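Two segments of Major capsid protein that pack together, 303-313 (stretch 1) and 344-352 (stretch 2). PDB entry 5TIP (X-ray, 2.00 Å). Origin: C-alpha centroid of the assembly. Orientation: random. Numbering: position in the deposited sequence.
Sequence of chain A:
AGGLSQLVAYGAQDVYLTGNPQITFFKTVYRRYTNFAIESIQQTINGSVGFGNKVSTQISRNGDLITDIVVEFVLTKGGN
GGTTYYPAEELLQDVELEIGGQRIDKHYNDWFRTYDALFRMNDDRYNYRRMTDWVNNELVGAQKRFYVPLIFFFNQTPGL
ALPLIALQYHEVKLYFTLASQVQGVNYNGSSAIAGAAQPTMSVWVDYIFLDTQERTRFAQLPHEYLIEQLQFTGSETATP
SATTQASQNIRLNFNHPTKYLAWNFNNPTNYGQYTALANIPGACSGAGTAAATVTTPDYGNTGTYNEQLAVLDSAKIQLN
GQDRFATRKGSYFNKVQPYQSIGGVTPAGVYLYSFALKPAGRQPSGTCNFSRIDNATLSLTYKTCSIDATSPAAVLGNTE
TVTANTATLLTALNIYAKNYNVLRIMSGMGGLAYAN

Stretch 1 303-313: GTYNEQLAVLD
Stretch 2 344-352: GVTPAGVYL

The two stretches of the major capsid protein run in the same direction, with Tyr305 beside Pro347 (CA–CA 4.6 Å) and Ala310 beside Gly349 (5.2 Å), and bury 473 Å² between them. Tyr305, Ala348 and Tyr351 cover the most surface.

Stretch 1 is extended at Thr304 (phi/psi -157/160), turns through a 3-10 segment at 307-309 and enters a strand at Leu312. Asn306 O accepts from Leu309 N (3.2 Å) and Glu307 O from Ala310 N (2.9 Å). Stretch 2 makes a type II turn from Pro347 to Val350, whose closing bond, Val350 N to Pro347 O, is weak (3.5 Å). Gly349, at 95/-7, adopts a conformation in which a CB would jam against the preceding carbonyl.

Ala348 provides the one direct hydrogen bond between the stretches, from its N to Thr304 O (2.8 Å, 137°). Its CB points toward stretch 1, where a methyl fits 3.4 Å from Asn306 O and 4.4 Å from Ala310 CB. Water 1 accepts from Thr304 N (3.2 Å) and donates to Ala348 O (2.7 Å).

Tyr305 (chi1 m, -66°; chi2 -71°) starts away from stretch 2, but its long ring returns: CD1 lies 3.5 Å from Pro347 CA and CE1 3.7 Å from Val345 CG2, while Thr346 O approaches the ring edge.

Tyr351 (chi1 m, -51°; chi2 -87°) reaches toward stretch 1. Leu312 (t, p) lays CD2 over one ring face, 4.1 Å from the centroid and 6° off the normal, while Ala310 CB sits 3.4 Å from Tyr351 OH. That hydroxyl donates to water 2 (OH–O 2.4 Å), which donates to Glu307 OE2 (2.8 Å) and Leu312 O (2.5 Å). Glu307 (t, p; chi3 27°) also accepts at OE1 from water 3 (2.8 Å), which receives Gly349 N (3.0 Å).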

# COMPACT_ATOMS: atom_id res chain seq x y z
N GLY A 303 -13.87 -12.43 -10.61
CA GLY A 303 -14.04 -11.02 -10.32
C GLY A 303 -13.76 -10.15 -11.53
O GLY A 303 -13.16 -10.56 -12.52
N THR A 304 -14.22 -8.90 -11.44
CA THR A 304 -13.99 -7.92 -12.49
C THR A 304 -14.11 -6.53 -11.90
O THR A 304 -14.71 -6.33 -10.85
CB THR A 304 -14.97 -8.09 -13.66
OG1 THR A 304 -14.58 -7.24 -14.74
CG2 THR A 304 -16.38 -7.72 -13.22
N TYR A 305 -13.53 -5.56 -12.61
CA TYR A 305 -13.68 -4.15 -12.28
C TYR A 305 -14.61 -3.43 -13.24
O TYR A 305 -14.80 -2.22 -13.11
CB TYR A 305 -12.31 -3.46 -12.26
CG TYR A 305 -11.40 -3.96 -11.15
CD1 TYR A 305 -11.67 -3.66 -9.82
CD2 TYR A 305 -10.28 -4.72 -11.43
CE1 TYR A 305 -10.85 -4.11 -8.81
CE2 TYR A 305 -9.45 -5.18 -10.42
CZ TYR A 305 -9.75 -4.87 -9.11
OH TYR A 305 -8.93 -5.31 -8.09
N ASN A 306 -15.18 -4.14 -14.20
CA ASN A 306 -16.02 -3.53 -15.23
C ASN A 306 -17.39 -3.23 -14.64
O ASN A 306 -18.16 -4.15 -14.33
CB ASN A 306 -16.14 -4.46 -16.43
CG ASN A 306 -16.62 -3.75 -17.67
OD1 ASN A 306 -17.26 -2.70 -17.58
ND2 ASN A 306 -16.32 -4.31 -18.84
N GLU A 307 -17.69 -1.94 -14.46
CA GLU A 307 -18.99 -1.54 -13.94
C GLU A 307 -20.12 -1.92 -14.89
O GLU A 307 -21.25 -2.14 -14.45
CB GLU A 307 -18.99 -0.04 -13.65
CG GLU A 307 -20.36 0.55 -13.32
CD GLU A 307 -20.98 -0.06 -12.08
OE1 GLU A 307 -20.22 -0.53 -11.20
OE2 GLU A 307 -22.22 -0.06 -11.98
N GLN A 308 -19.82 -2.03 -16.19
CA GLN A 308 -20.85 -2.38 -17.16
C GLN A 308 -21.48 -3.73 -16.87
O GLN A 308 -22.62 -3.98 -17.29
CB GLN A 308 -20.25 -2.37 -18.57
CG GLN A 308 -21.28 -2.44 -19.69
CD GLN A 308 -22.01 -1.12 -19.89
OE1 GLN A 308 -21.43 -0.15 -20.37
NE2 GLN A 308 -23.27 -1.08 -19.49
N LEU A 309 -20.77 -4.62 -16.18
CA LEU A 309 -21.28 -5.94 -15.84
C LEU A 309 -21.95 -6.00 -14.48
O LEU A 309 -22.45 -7.07 -14.10
CB LEU A 309 -20.15 -6.97 -15.91
CG LEU A 309 -19.42 -7.09 -17.26
CD1 LEU A 309 -18.32 -8.14 -17.18
CD2 LEU A 309 -20.41 -7.43 -18.36
N ALA A 310 -21.97 -4.90 -13.73
CA ALA A 310 -22.72 -4.86 -12.48
C ALA A 310 -24.19 -4.58 -12.75
O ALA A 310 -24.57 -4.07 -13.81
CB ALA A 310 -22.14 -3.79 -11.54
N VAL A 311 -25.04 -4.92 -11.78
CA VAL A 311 -26.48 -4.95 -12.05
C VAL A 311 -27.19 -3.75 -11.44
O VAL A 311 -28.23 -3.31 -11.94
CB VAL A 311 -27.09 -6.27 -11.55
CG1 VAL A 311 -27.06 -6.36 -10.03
CG2 VAL A 311 -28.50 -6.46 -12.10
N LEU A 312 -26.64 -3.20 -10.35
CA LEU A 312 -27.31 -2.13 -9.63
C LEU A 312 -27.15 -0.80 -10.37
O LEU A 312 -26.03 -0.38 -10.67
CB LEU A 312 -26.75 -2.02 -8.21
CG LEU A 312 -27.45 -0.99 -7.31
CD1 LEU A 312 -28.93 -1.31 -7.16
CD2 LEU A 312 -26.78 -0.90 -5.95
N ASP A 313 -28.27 -0.16 -10.66
CA ASP A 313 -28.25 1.14 -11.32
C ASP A 313 -28.16 2.29 -10.33
O ASP A 313 -27.30 3.17 -10.47
CB ASP A 313 -29.50 1.32 -12.20
CG ASP A 313 -29.55 2.69 -12.85
OD1 ASP A 313 -28.54 3.11 -13.44
OD2 ASP A 313 -30.61 3.36 -12.76
N GLY A 344 -8.48 1.75 -1.25
CA GLY A 344 -8.01 0.65 -2.08
C GLY A 344 -8.72 0.63 -3.41
O GLY A 344 -8.95 1.69 -4.01
N VAL A 345 -9.08 -0.56 -3.89
CA VAL A 345 -9.90 -0.70 -5.09
C VAL A 345 -10.84 -1.87 -4.87
O VAL A 345 -10.44 -2.93 -4.37
CB VAL A 345 -9.06 -0.88 -6.37
CG1 VAL A 345 -8.31 -2.21 -6.37
CG2 VAL A 345 -9.93 -0.75 -7.60
N THR A 346 -12.11 -1.68 -5.21
CA THR A 346 -13.14 -2.68 -4.98
C THR A 346 -13.68 -3.18 -6.31
O THR A 346 -14.08 -2.36 -7.15
CB THR A 346 -14.28 -2.11 -4.13
OG1 THR A 346 -13.78 -1.77 -2.83
CG2 THR A 346 -15.40 -3.12 -3.99
N PRO A 347 -13.71 -4.49 -6.54
CA PRO A 347 -14.24 -5.00 -7.81
C PRO A 347 -15.72 -4.68 -7.95
O PRO A 347 -16.44 -4.49 -6.96
CB PRO A 347 -14.00 -6.51 -7.71
CG PRO A 347 -13.90 -6.78 -6.24
CD PRO A 347 -13.25 -5.57 -5.66
N ALA A 348 -16.17 -4.61 -9.20
CA ALA A 348 -17.57 -4.31 -9.47
C ALA A 348 -18.47 -5.36 -8.85
O ALA A 348 -18.11 -6.54 -8.74
CB ALA A 348 -17.81 -4.22 -10.98
N GLY A 349 -19.66 -4.93 -8.44
CA GLY A 349 -20.63 -5.81 -7.82
C GLY A 349 -20.60 -5.83 -6.31
O GLY A 349 -21.47 -6.46 -5.70
N VAL A 350 -19.63 -5.17 -5.69
CA VAL A 350 -19.54 -5.04 -4.24
C VAL A 350 -19.74 -3.58 -3.89
O VAL A 350 -19.07 -2.71 -4.46
CB VAL A 350 -18.21 -5.57 -3.70
CG1 VAL A 350 -18.18 -5.48 -2.18
CG2 VAL A 350 -17.97 -7.00 -4.15
N TYR A 351 -20.65 -3.31 -2.96
CA TYR A 351 -21.06 -1.94 -2.65
C TYR A 351 -20.91 -1.68 -1.16
O TYR A 351 -20.98 -2.59 -0.34
CB TYR A 351 -22.50 -1.69 -3.10
CG TYR A 351 -22.76 -2.08 -4.53
CD1 TYR A 351 -22.53 -1.18 -5.57
CD2 TYR A 351 -23.23 -3.34 -4.85
CE1 TYR A 351 -22.77 -1.54 -6.88
CE2 TYR A 351 -23.47 -3.71 -6.16
CZ TYR A 351 -23.24 -2.80 -7.17
OH TYR A 351 -23.47 -3.15 -8.48
N LEU A 352 -20.70 -0.41 -0.83
CA LEU A 352 -20.44 0.01 0.54
C LEU A 352 -21.11 1.35 0.80
O LEU A 352 -21.12 2.23 -0.06
CB LEU A 352 -18.93 0.14 0.79
CG LEU A 352 -18.47 0.82 2.09
CD1 LEU A 352 -18.61 -0.13 3.27
CD2 LEU A 352 -17.05 1.33 1.96
O HOH W 1 -16.65 -8.68 -9.31
O HOH W 2 -23.81 -1.27 -9.98
O HOH W 3 -20.22 -2.04 -8.90
O HOH W 4 -23.88 -6.21 -9.73